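Local coordinates for MutT/nudix family protein (Streptococcus pneumoniae, PDB 4HFQ) that hydrolyses UDP-linked precursors of peptidoglycan biosynthesis as a UDP-X diphosphatase of the Nudix family, at residues I110-E113 with I114-T118; L190-Y194 with Q195-G199; A129-T133 with N134-L138; P27-R30 with E31-E34. One frame throughout, in Å; residues are numbered along the deposited sequence. Where two conformers were deposited one is given.

Contact 1: I110-E113 with I114-T118; sequences ILKE and IEEET. With SO4 (sulfate ion), chain H.
The ammonium of Lys112 is shared between Glu116, one helical turn on, and a sulfate ion. This is the Nudix helix, and in the sequence Lys112 takes the place of the usual arginine of the Nudix box. The Lys112 chain is extended up to CE and bends only at its last torsion (chi4 -77°), which turns NZ toward the glutamate. NZ lies 2.8 Å from Glu116 OE2, on the syn side of the carboxylate, in a salt bridge. The bond from NZ to sulfate O2 is weak, at 3.3 Å. Tyr104 holds the same ion.

Glu113 and Glu117 lie on another side of the helix. Glu113 OE1 is 4.6 Å from Glu117 OE2, and Glu117 OE1 accepts from Gly97 N. Acidic groups gathered like this are consistent with the metal-binding glutamates of Nudix enzymes.

The apolar side faces the sheet. Ile110 CG1 meets Ile114 CD1 at 4.0 Å, and both side chains pack on strands 69-78, 120-132 and 143-153. At the end of the helix Ile114 O takes two donors from opposite faces of its plane: Thr118 N at 2.8 Å and Thr118 OG1 at 2.6 Å.

Contact 2: L190-Y194 with Q195-G199; sequences LWQVY and QGHRG
Gln195 folds back over one face of the Trp191 indole, one turn earlier in the chain. In one of its two conformers, its CG sits 3.9 Å from the centroid of the five-membered ring, almost on the ring normal, as a CH-pi contact. The chain bends at its second torsion (chi2 -69°), which lays NE2 over the six-membered part of the same face, with the amide plane turned 62° from the ring. The edge of the Tyr194 ring borders the same NE2. Both the CH-pi contact and the amide position hold for that conformer alone.

Beside this pair, Gln192 NE2 comes to the edge of the His197 ring and meets ND1 at 2.7 Å. The bond is bent and weak.

The backbone sets these positions. A Schellman motif ends helix 184-194: His197 N bonds to Gln192 O at 2.9 Å, and Gly196 N to Val193 O at 2.9 Å. Gly196 makes the turn with a positive phi of 73°. Val193 O also accepts from Arg126, and from a water that donates to Arg198 O as well. Beyond the turn, Arg198 runs past Val193 CG2, and its NE bonds to Gly199 O at 2.8 Å, in the plane of both groups.

The turn thus supplies donors to Trp191 O, Gln192 O and Val193 O. If the Gln192 amide is the donor, His197 ND1 is probably the unprotonated ring nitrogen.

Contact 3: A129-T133 with N134-L138; sequences AVFDT and NRFQL
Phe131 and Phe136 share a first torsion, with CG opposite the carbonyl carbon (chi1 -66° and -72°), and this brings their rings together where strand 120-132 runs into the short helix 133-136. The edge of Phe131 points at the face of Phe136 in a T-shaped stack. The centroids are 5.0 Å apart and CD1 of Phe131 lies 3.5 Å from CE2 of Phe136. Helix 184-194 packs on both rings.

Asp132 is the N-cap. Its OD1 accepts from Asn134 N at 3.0 Å, with the donor well above the carboxylate plane, and also binds Gln142 NE2. Its O takes Arg135 N at 2.9 Å. A water joins OD2 to Arg135 NE.

Further along the turn Gln137 N bonds to Thr133 O at 2.8 Å. CG2 of Thr133 rests against OE1 of Gln137, which accepts from Gln186, while the Gln137 NE2 donates to Glu179 O. Thr133 OG1 pairs with Tyr143 N at the start of the next strand.

The capped turn thus ties the end of one strand to the start of its antiparallel neighbour. A negative Asp132 would probably interact favourably with the N-H groups of that first turn, and its several donors probably steady the carboxylate.

Contact 4: P27-R30 with E31-E34; sequences PFDR and ERYE
Asp29 OD1 is gripped by Arg32 NH1 of its own helix, three residues on, and by Tyr33 OH of the second subunit. The NH1 bond is a salt bridge of 2.9 Å. The oxygen lies in the plane of the guanidinium, at its edge, but the arginine meets the carboxylate from above, 67° out of its plane. Asp29 OD2 has its own partner, Thr24 OG1 of the second subunit. With so many donors the carboxylate is probably held as an anion.

Arg32 reaches this place along a straight chain from CG to NE, lying over the first turn. Phe28 O stands over one face of its guanidinium. That oxygen also accepts from Arg32 N at 3.0 Å. A water at 2.9 Å from Phe28 O donates to it.

A second charged pair lies on another side of the helix. The extended Arg30 chain carries its guanidinium over to Glu34, where OE2 sits above one face, 3.4 Å from NH2. The N-H groups do not point at it, so only the charges attract. A water makes the link instead: it accepts from Arg30 NE at 3.0 Å and donates to Glu34 OE2 at 2.7 Å.

Tyr33 packs on Thr17 and Leu21 of helix 3-23, and its ring meets Tyr33 of the second subunit with the planes nearly parallel. Asp29, Arg32 and Tyr33 thus belong to the dimer interface of the helical N-terminal region. The arrangement as a whole is that of a helix start with i to i+3 and i to i+4 ion pairs.

In the fold
Along the chain the order is contact 4, contact 1, contact 3, contact 2. Contact 4 stands apart in the helical N-terminal region, its centre about 43 Å from that of contact 1 and on the opposite side of the chain's centre. Contact 3 lies at the end of a strand of the mixed Nudix sheet, and contacts 1 and 2 lie on or just after helices packed against that sheet. Helix 106-118 of contact 1 leads into strand 120-132, whose end forms contact 3; their centres are about 22 Å apart. Contacts 2 and 3 touch, with Leu190 packed on Ala129 and Phe131. Contacts 3 and 4 both reach the second subunit. Dimer contacts therefore involve both regions, while contact 1 lies on the Nudix helix, untouched by the second subunit.

Contact 1: I110-E113 with I114-T118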
loop_
_atom_site.group_PDB
_atom_site.type_symbol
_atom_site.label_atom_id
_atom_site.label_comp_id
_atom_site.label_asym_id
_atom_site.label_seq_id
_atom_site.Cartn_x
_atom_site.Cartn_y
_atom_site.Cartn_z
ATOM N N ILE A 110 -13.206 9.510 -1.812
ATOM C CA ILE A 110 -13.269 10.403 -0.655
ATOM C C ILE A 110 -14.525 11.270 -0.701
ATOM O O ILE A 110 -15.128 11.505 0.335
ATOM C CB ILE A 110 -11.971 11.221 -0.395
ATOM C CG1 ILE A 110 -12.006 11.844 1.012
ATOM C CG2 ILE A 110 -11.743 12.312 -1.441
ATOM C CD1 ILE A 110 -12.311 10.871 2.140
ATOM N N LEU A 111 -14.937 11.711 -1.888
ATOM C CA LEU A 111 -16.158 12.512 -1.976
ATOM C C LEU A 111 -17.385 11.707 -1.567
ATOM O O LEU A 111 -18.279 12.240 -0.884
ATOM C CB LEU A 111 -16.338 13.088 -3.379
ATOM C CG LEU A 111 -15.248 14.105 -3.721
ATOM C CD1 LEU A 111 -15.391 14.580 -5.163
ATOM C CD2 LEU A 111 -15.255 15.286 -2.750
ATOM N N LYS A 112 -17.446 10.447 -1.980
ATOM C CA LYS A 112 -18.549 9.564 -1.618
ATOM C C LYS A 112 -18.605 9.403 -0.099
ATOM O O LYS A 112 -19.675 9.563 0.519
ATOM C CB LYS A 112 -18.398 8.206 -2.321
ATOM C CG LYS A 112 -19.449 7.169 -1.942
ATOM C CD LYS A 112 -19.249 5.899 -2.762
ATOM C CE LYS A 112 -20.353 4.880 -2.536
ATOM N NZ LYS A 112 -20.155 4.192 -1.242
ATOM N N GLU A 113 -17.461 9.146 0.522
ATOM C CA GLU A 113 -17.418 8.933 1.963
ATOM C C GLU A 113 -17.710 10.208 2.735
ATOM O O GLU A 113 -18.439 10.162 3.729
ATOM C CB GLU A 113 -16.126 8.235 2.377
ATOM C CG GLU A 113 -16.099 6.889 1.670
ATOM C CD GLU A 113 -14.850 6.077 1.863
ATOM O OE1 GLU A 113 -14.012 6.452 2.688
ATOM O OE2 GLU A 113 -14.719 5.043 1.175
ATOM N N ILE A 114 -17.224 11.352 2.264
ATOM C CA ILE A 114 -17.611 12.630 2.888
ATOM C C ILE A 114 -19.142 12.795 2.868
ATOM O O ILE A 114 -19.756 13.138 3.888
ATOM C CB ILE A 114 -16.964 13.824 2.193
ATOM C CG1 ILE A 114 -15.450 13.856 2.448
ATOM C CG2 ILE A 114 -17.604 15.136 2.687
ATOM C CD1 ILE A 114 -14.735 14.785 1.488
ATOM N N GLU A 115 -19.777 12.538 1.730
ATOM C CA GLU A 115 -21.228 12.764 1.657
ATOM C C GLU A 115 -21.973 11.795 2.569
ATOM O O GLU A 115 -22.898 12.195 3.292
ATOM C CB GLU A 115 -21.748 12.659 0.221
ATOM C CG GLU A 115 -23.202 13.125 0.081
ATOM C CD GLU A 115 -23.649 13.293 -1.361
ATOM O OE1 GLU A 115 -22.853 13.040 -2.276
ATOM O OE2 GLU A 115 -24.817 13.668 -1.589
ATOM N N GLU A 116 -21.580 10.527 2.549
ATOM C CA GLU A 116 -22.247 9.493 3.335
ATOM C C GLU A 116 -22.111 9.720 4.827
ATOM O O GLU A 116 -23.054 9.484 5.587
ATOM C CB GLU A 116 -21.718 8.101 2.958
ATOM C CG GLU A 116 -22.133 7.657 1.565
ATOM C CD GLU A 116 -21.471 6.367 1.105
ATOM O OE1 GLU A 116 -20.446 5.944 1.677
ATOM O OE2 GLU A 116 -21.995 5.775 0.146
ATOM N N GLU A 117 -20.951 10.200 5.255
ATOM C CA GLU A 117 -20.650 10.362 6.666
ATOM C C GLU A 117 -21.058 11.737 7.194
ATOM O O GLU A 117 -21.634 11.831 8.285
ATOM C CB GLU A 117 -19.150 10.145 6.903
ATOM C CG GLU A 117 -18.743 8.692 6.725
ATOM C CD GLU A 117 -17.253 8.480 6.681
ATOM O OE1 GLU A 117 -16.479 9.329 7.169
ATOM O OE2 GLU A 117 -16.869 7.411 6.134
ATOM N N THR A 118 -20.754 12.795 6.447
ATOM C CA THR A 118 -20.953 14.154 6.966
ATOM C C THR A 118 -22.261 14.797 6.522
ATOM O O THR A 118 -22.700 15.774 7.150
ATOM C CB THR A 118 -19.833 15.117 6.569
ATOM O OG1 THR A 118 -19.953 15.436 5.183
ATOM C CG2 THR A 118 -18.437 14.533 6.848
HETATM S S SO4 H . -21.732 1.350 -3.675
HETATM O O1 SO4 H . -21.939 -0.103 -3.494
HETATM O O2 SO4 H . -22.321 2.076 -2.517
HETATM O O3 SO4 H . -20.279 1.606 -3.737
HETATM O O4 SO4 H . -22.403 1.798 -4.907
#

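Contact 2: L190-Y194 with Q195-G199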
loop_
_atom_site.group_PDB
_atom_site.type_symbol
_atom_site.label_atom_id
_atom_site.label_comp_id
_atom_site.label_asym_id
_atom_site.label_seq_id
_atom_site.Cartn_x
_atom_site.Cartn_y
_atom_site.Cartn_z
ATOM N N LEU A 190 -0.210 17.103 8.972
ATOM C CA LEU A 190 -1.188 17.589 8.003
ATOM C C LEU A 190 -1.436 19.086 8.109
ATOM O O LEU A 190 -1.546 19.757 7.101
ATOM C CB LEU A 190 -2.503 16.827 8.139
ATOM C CG LEU A 190 -2.420 15.377 7.659
ATOM C CD1 LEU A 190 -3.611 14.633 8.221
ATOM C CD2 LEU A 190 -2.395 15.356 6.134
ATOM N N TRP A 191 -1.479 19.594 9.343
ATOM C CA TRP A 191 -1.645 21.018 9.549
ATOM C C TRP A 191 -0.505 21.807 8.954
ATOM O O TRP A 191 -0.723 22.831 8.299
ATOM C CB TRP A 191 -1.795 21.282 11.043
ATOM C CG TRP A 191 -1.962 22.728 11.420
ATOM C CD1 TRP A 191 -0.979 23.596 11.868
ATOM C CD2 TRP A 191 -3.196 23.497 11.425
ATOM N NE1 TRP A 191 -1.510 24.839 12.121
ATOM C CE2 TRP A 191 -2.841 24.840 11.888
ATOM C CE3 TRP A 191 -4.521 23.218 11.110
ATOM C CZ2 TRP A 191 -3.786 25.844 12.017
ATOM C CZ3 TRP A 191 -5.466 24.238 11.244
ATOM C CH2 TRP A 191 -5.103 25.523 11.685
ATOM N N GLN A 192 0.722 21.313 9.133
ATOM C CA GLN A 192 1.884 21.970 8.553
ATOM C C GLN A 192 1.860 21.956 7.020
ATOM O O GLN A 192 2.198 22.954 6.376
ATOM C CB GLN A 192 3.182 21.360 9.100
ATOM C CG GLN A 192 3.374 21.555 10.609
ATOM C CD GLN A 192 3.343 23.015 11.035
ATOM O OE1 GLN A 192 2.697 23.373 12.040
ATOM N NE2 GLN A 192 3.996 23.861 10.270
ATOM N N VAL A 193 1.454 20.831 6.416
ATOM C CA VAL A 193 1.324 20.774 4.949
ATOM C C VAL A 193 0.212 21.725 4.470
ATOM O O VAL A 193 0.389 22.505 3.535
ATOM C CB VAL A 193 1.004 19.343 4.452
ATOM C CG1 VAL A 193 0.873 19.328 2.931
ATOM C CG2 VAL A 193 2.073 18.351 4.876
ATOM N N TYR A 194 -0.922 21.660 5.159
ATOM C CA TYR A 194 -2.087 22.475 4.814
ATOM C C TYR A 194 -1.754 23.976 4.818
ATOM O O TYR A 194 -2.196 24.710 3.938
ATOM C CB TYR A 194 -3.235 22.167 5.779
ATOM C CG TYR A 194 -4.383 23.142 5.679
ATOM C CD1 TYR A 194 -5.270 23.081 4.610
ATOM C CD2 TYR A 194 -4.567 24.136 6.637
ATOM C CE1 TYR A 194 -6.311 23.990 4.492
ATOM C CE2 TYR A 194 -5.622 25.036 6.539
ATOM C CZ TYR A 194 -6.474 24.955 5.462
ATOM O OH TYR A 194 -7.528 25.849 5.338
ATOM N N GLN A 195 -0.978 24.401 5.821
ATOM C CA GLN A 195 -0.593 25.805 5.973
ATOM C C GLN A 195 0.597 26.191 5.083
ATOM O O GLN A 195 1.080 27.326 5.166
ATOM C CB GLN A 195 -0.259 26.116 7.439
ATOM C CG GLN A 195 -1.378 25.849 8.444
ATOM C CD GLN A 195 -2.546 26.805 8.297
ATOM O OE1 GLN A 195 -2.486 27.749 7.525
ATOM N NE2 GLN A 195 -3.620 26.556 9.037
ATOM N N GLY A 196 1.073 25.262 4.252
ATOM C CA GLY A 196 2.150 25.536 3.297
ATOM C C GLY A 196 3.520 25.687 3.935
ATOM O O GLY A 196 4.431 26.246 3.316
ATOM N N HIS A 197 3.677 25.174 5.153
ATOM C CA HIS A 197 4.962 25.234 5.848
ATOM C C HIS A 197 5.890 24.141 5.408
ATOM O O HIS A 197 7.086 24.168 5.691
ATOM C CB HIS A 197 4.750 25.156 7.351
ATOM C CG HIS A 197 3.879 26.262 7.915
ATOM N ND1 HIS A 197 3.436 26.245 9.180
ATOM C CD2 HIS A 197 3.377 27.433 7.339
ATOM C CE1 HIS A 197 2.681 27.340 9.408
ATOM N NE2 HIS A 197 2.658 28.069 8.287
ATOM N N ARG A 198 5.351 23.153 4.699
ATOM C CA ARG A 198 6.164 22.096 4.098
ATOM C C ARG A 198 5.359 21.526 2.957
ATOM O O ARG A 198 4.171 21.809 2.855
ATOM C CB ARG A 198 6.493 21.005 5.104
ATOM C CG ARG A 198 5.264 20.392 5.753
ATOM C CD ARG A 198 5.552 18.977 6.197
ATOM N NE ARG A 198 5.812 18.136 5.032
ATOM C CZ ARG A 198 6.526 17.020 5.046
ATOM N NH1 ARG A 198 7.063 16.585 6.184
ATOM N NH2 ARG A 198 6.693 16.338 3.928
ATOM N N GLY A 199 6.006 20.742 2.104
ATOM C CA GLY A 199 5.341 20.123 0.969
ATOM C C GLY A 199 4.602 18.855 1.361
ATOM O O GLY A 199 4.625 18.401 2.515
HETATM O O HOH W 1 2.222 22.235 0.998
#

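Contact 3: A129-T133 with N134-L138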
loop_
_atom_site.group_PDB
_atom_site.type_symbol
_atom_site.label_atom_id
_atom_site.label_comp_id
_atom_site.label_asym_id
_atom_site.label_seq_id
_atom_site.Cartn_x
_atom_site.Cartn_y
_atom_site.Cartn_z
ATOM N N ALA A 129 -1.138 14.186 1.903
ATOM C CA ALA A 129 -0.231 13.154 2.393
ATOM C C ALA A 129 -0.632 11.822 1.859
ATOM O O ALA A 129 -1.828 11.557 1.644
ATOM C CB ALA A 129 -0.257 13.087 3.916
ATOM N N VAL A 130 0.371 10.949 1.716
ATOM C CA VAL A 130 0.106 9.506 1.610
ATOM C C VAL A 130 0.911 8.844 2.727
ATOM O O VAL A 130 2.142 8.798 2.667
ATOM C CB VAL A 130 0.492 8.905 0.237
ATOM C CG1 VAL A 130 0.092 7.434 0.189
ATOM C CG2 VAL A 130 -0.193 9.655 -0.896
ATOM N N PHE A 131 0.209 8.415 3.777
ATOM C CA PHE A 131 0.837 7.776 4.939
ATOM C C PHE A 131 0.876 6.252 4.813
ATOM O O PHE A 131 -0.060 5.626 4.299
ATOM C CB PHE A 131 0.062 8.096 6.228
ATOM C CG PHE A 131 0.089 9.541 6.650
ATOM C CD1 PHE A 131 1.276 10.162 7.001
ATOM C CD2 PHE A 131 -1.095 10.258 6.739
ATOM C CE1 PHE A 131 1.281 11.487 7.440
ATOM C CE2 PHE A 131 -1.095 11.580 7.173
ATOM C CZ PHE A 131 0.096 12.190 7.520
ATOM N N ASP A 132 1.937 5.672 5.355
ATOM C CA ASP A 132 2.059 4.220 5.512
ATOM C C ASP A 132 1.535 3.860 6.896
ATOM O O ASP A 132 2.153 4.239 7.914
ATOM C CB ASP A 132 3.534 3.824 5.370
ATOM C CG ASP A 132 3.783 2.335 5.528
ATOM O OD1 ASP A 132 2.837 1.531 5.641
ATOM O OD2 ASP A 132 4.978 2.000 5.543
ATOM N N THR A 133 0.441 3.098 6.970
ATOM C CA THR A 133 -0.067 2.723 8.306
ATOM C C THR A 133 0.899 1.866 9.096
ATOM O O THR A 133 0.863 1.863 10.332
ATOM C CB THR A 133 -1.440 2.039 8.272
ATOM O OG1 THR A 133 -1.354 0.840 7.480
ATOM C CG2 THR A 133 -2.507 2.958 7.717
ATOM N N ASN A 134 1.796 1.161 8.418
ATOM C CA ASN A 134 2.792 0.378 9.163
ATOM C C ASN A 134 3.701 1.268 9.978
ATOM O O ASN A 134 4.219 0.829 11.008
ATOM C CB ASN A 134 3.619 -0.523 8.240
ATOM C CG ASN A 134 2.949 -1.845 7.951
ATOM O OD1 ASN A 134 1.752 -2.028 8.124
ATOM N ND2 ASN A 134 3.743 -2.796 7.453
ATOM N N ARG A 135 3.886 2.513 9.539
ATOM C CA ARG A 135 4.690 3.489 10.284
ATOM C C ARG A 135 3.925 4.130 11.435
ATOM O O ARG A 135 4.446 4.217 12.555
ATOM C CB ARG A 135 5.222 4.569 9.333
ATOM C CG ARG A 135 5.961 5.713 10.036
ATOM C CD ARG A 135 6.624 6.634 9.019
ATOM N NE ARG A 135 7.681 5.958 8.273
ATOM C CZ ARG A 135 8.946 5.879 8.670
ATOM N NH1 ARG A 135 9.326 6.446 9.808
ATOM N NH2 ARG A 135 9.836 5.222 7.946
ATOM N N PHE A 136 2.697 4.557 11.178
ATOM C CA PHE A 136 1.983 5.421 12.133
ATOM C C PHE A 136 0.965 4.714 12.999
ATOM O O PHE A 136 0.637 5.208 14.074
ATOM C CB PHE A 136 1.282 6.560 11.396
ATOM C CG PHE A 136 2.224 7.587 10.863
ATOM C CD1 PHE A 136 2.669 8.633 11.681
ATOM C CD2 PHE A 136 2.682 7.515 9.551
ATOM C CE1 PHE A 136 3.550 9.580 11.187
ATOM C CE2 PHE A 136 3.570 8.451 9.066
ATOM C CZ PHE A 136 4.003 9.496 9.875
ATOM N N GLN A 137 0.402 3.615 12.524
ATOM C CA GLN A 137 -0.651 2.927 13.238
ATOM C C GLN A 137 -0.694 1.474 12.775
ATOM O O GLN A 137 -1.670 1.000 12.174
ATOM C CB GLN A 137 -1.996 3.629 13.021
ATOM C CG GLN A 137 -2.446 3.803 11.552
ATOM C CD GLN A 137 -2.421 5.243 11.042
ATOM O OE1 GLN A 137 -1.815 5.538 10.012
ATOM N NE2 GLN A 137 -3.119 6.143 11.742
ATOM N N LEU A 138 0.372 0.760 13.125
ATOM C CA LEU A 138 0.535 -0.605 12.681
ATOM C C LEU A 138 -0.690 -1.448 13.009
ATOM O O LEU A 138 -1.271 -1.356 14.105
ATOM C CB LEU A 138 1.783 -1.213 13.307
ATOM C CG LEU A 138 2.089 -2.667 12.905
ATOM C CD1 LEU A 138 2.396 -2.823 11.421
ATOM C CD2 LEU A 138 3.248 -3.196 13.744
HETATM O O HOH W 2 6.965 3.829 6.172
HETATM O O HOH W 3 -0.669 -1.275 9.046
#

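Contact 4: P27-R30 with E31-E34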
loop_
_atom_site.group_PDB
_atom_site.type_symbol
_atom_site.label_atom_id
_atom_site.label_comp_id
_atom_site.label_asym_id
_atom_site.label_seq_id
_atom_site.Cartn_x
_atom_site.Cartn_y
_atom_site.Cartn_z
ATOM N N PRO A 27 2.288 -27.850 -9.062
ATOM C CA PRO A 27 1.444 -28.338 -7.972
ATOM C C PRO A 27 2.178 -28.583 -6.659
ATOM O O PRO A 27 1.575 -28.431 -5.606
ATOM C CB PRO A 27 0.857 -29.659 -8.508
ATOM C CG PRO A 27 1.717 -30.044 -9.653
ATOM C CD PRO A 27 2.308 -28.778 -10.218
ATOM N N PHE A 28 3.469 -28.921 -6.702
ATOM C CA PHE A 28 4.201 -29.119 -5.459
ATOM C C PHE A 28 4.549 -27.786 -4.812
ATOM O O PHE A 28 4.501 -27.687 -3.597
ATOM C CB PHE A 28 5.449 -29.986 -5.652
ATOM C CG PHE A 28 5.143 -31.388 -6.108
ATOM C CD1 PHE A 28 5.078 -31.682 -7.467
ATOM C CD2 PHE A 28 4.926 -32.408 -5.190
ATOM C CE1 PHE A 28 4.800 -32.972 -7.903
ATOM C CE2 PHE A 28 4.651 -33.710 -5.622
ATOM C CZ PHE A 28 4.585 -33.983 -6.978
ATOM N N ASP A 29 4.840 -26.769 -5.617
ATOM C CA ASP A 29 5.013 -25.413 -5.063
ATOM C C ASP A 29 3.696 -24.904 -4.473
ATOM O O ASP A 29 3.681 -24.359 -3.382
ATOM C CB ASP A 29 5.538 -24.448 -6.121
ATOM C CG ASP A 29 7.023 -24.622 -6.380
ATOM O OD1 ASP A 29 7.802 -24.651 -5.398
ATOM O OD2 ASP A 29 7.413 -24.705 -7.563
ATOM N N ARG A 30 2.580 -25.149 -5.168
ATOM C CA ARG A 30 1.266 -24.761 -4.623
ATOM C C ARG A 30 1.081 -25.373 -3.229
ATOM O O ARG A 30 0.697 -24.682 -2.292
ATOM C CB ARG A 30 0.134 -25.199 -5.552
ATOM C CG ARG A 30 -1.241 -24.946 -4.963
ATOM C CD ARG A 30 -2.330 -25.143 -6.013
ATOM N NE ARG A 30 -3.639 -24.925 -5.403
ATOM C CZ ARG A 30 -4.197 -23.722 -5.216
ATOM N NH1 ARG A 30 -3.604 -22.621 -5.639
ATOM N NH2 ARG A 30 -5.382 -23.641 -4.627
ATOM N N GLU A 31 1.365 -26.668 -3.100
ATOM C CA GLU A 31 1.211 -27.349 -1.828
ATOM C C GLU A 31 2.106 -26.751 -0.754
ATOM O O GLU A 31 1.691 -26.613 0.380
ATOM C CB GLU A 31 1.538 -28.820 -1.986
ATOM C CG GLU A 31 1.285 -29.610 -0.722
ATOM C CD GLU A 31 1.534 -31.088 -0.925
ATOM O OE1 GLU A 31 2.448 -31.439 -1.706
ATOM O OE2 GLU A 31 0.805 -31.895 -0.307
ATOM N N ARG A 32 3.333 -26.395 -1.126
ATOM C CA ARG A 32 4.258 -25.737 -0.184
ATOM C C ARG A 32 3.670 -24.429 0.347
ATOM O O ARG A 32 3.680 -24.202 1.564
ATOM C CB ARG A 32 5.619 -25.472 -0.814
ATOM C CG ARG A 32 6.449 -26.710 -1.046
ATOM C CD ARG A 32 7.716 -26.383 -1.847
ATOM N NE ARG A 32 8.221 -27.669 -2.209
ATOM C CZ ARG A 32 8.423 -28.120 -3.433
ATOM N NH1 ARG A 32 8.364 -27.323 -4.509
ATOM N NH2 ARG A 32 8.827 -29.361 -3.535
ATOM N N TYR A 33 3.147 -23.581 -0.547
ATOM C CA TYR A 33 2.537 -22.342 -0.093
ATOM C C TYR A 33 1.302 -22.608 0.765
ATOM O O TYR A 33 1.083 -21.909 1.744
ATOM C CB TYR A 33 2.206 -21.412 -1.258
ATOM C CG TYR A 33 3.397 -20.925 -2.054
ATOM C CD1 TYR A 33 4.405 -20.152 -1.450
ATOM C CD2 TYR A 33 3.491 -21.181 -3.414
ATOM C CE1 TYR A 33 5.493 -19.688 -2.188
ATOM C CE2 TYR A 33 4.578 -20.739 -4.154
ATOM C CZ TYR A 33 5.555 -19.972 -3.545
ATOM O OH TYR A 33 6.617 -19.496 -4.293
ATOM N N GLU A 34 0.509 -23.617 0.404
ATOM C CA GLU A 34 -0.675 -23.937 1.200
ATOM C C GLU A 34 -0.274 -24.385 2.607
ATOM O O GLU A 34 -0.894 -24.000 3.597
ATOM C CB GLU A 34 -1.531 -25.009 0.530
ATOM C CG GLU A 34 -2.226 -24.518 -0.722
ATOM C CD GLU A 34 -3.000 -25.588 -1.442
ATOM O OE1 GLU A 34 -2.533 -26.734 -1.502
ATOM O OE2 GLU A 34 -4.049 -25.251 -2.000
HETATM O O HOH W 4 4.856 -30.060 -1.928
HETATM O O HOH W 5 -5.484 -26.663 -3.795
#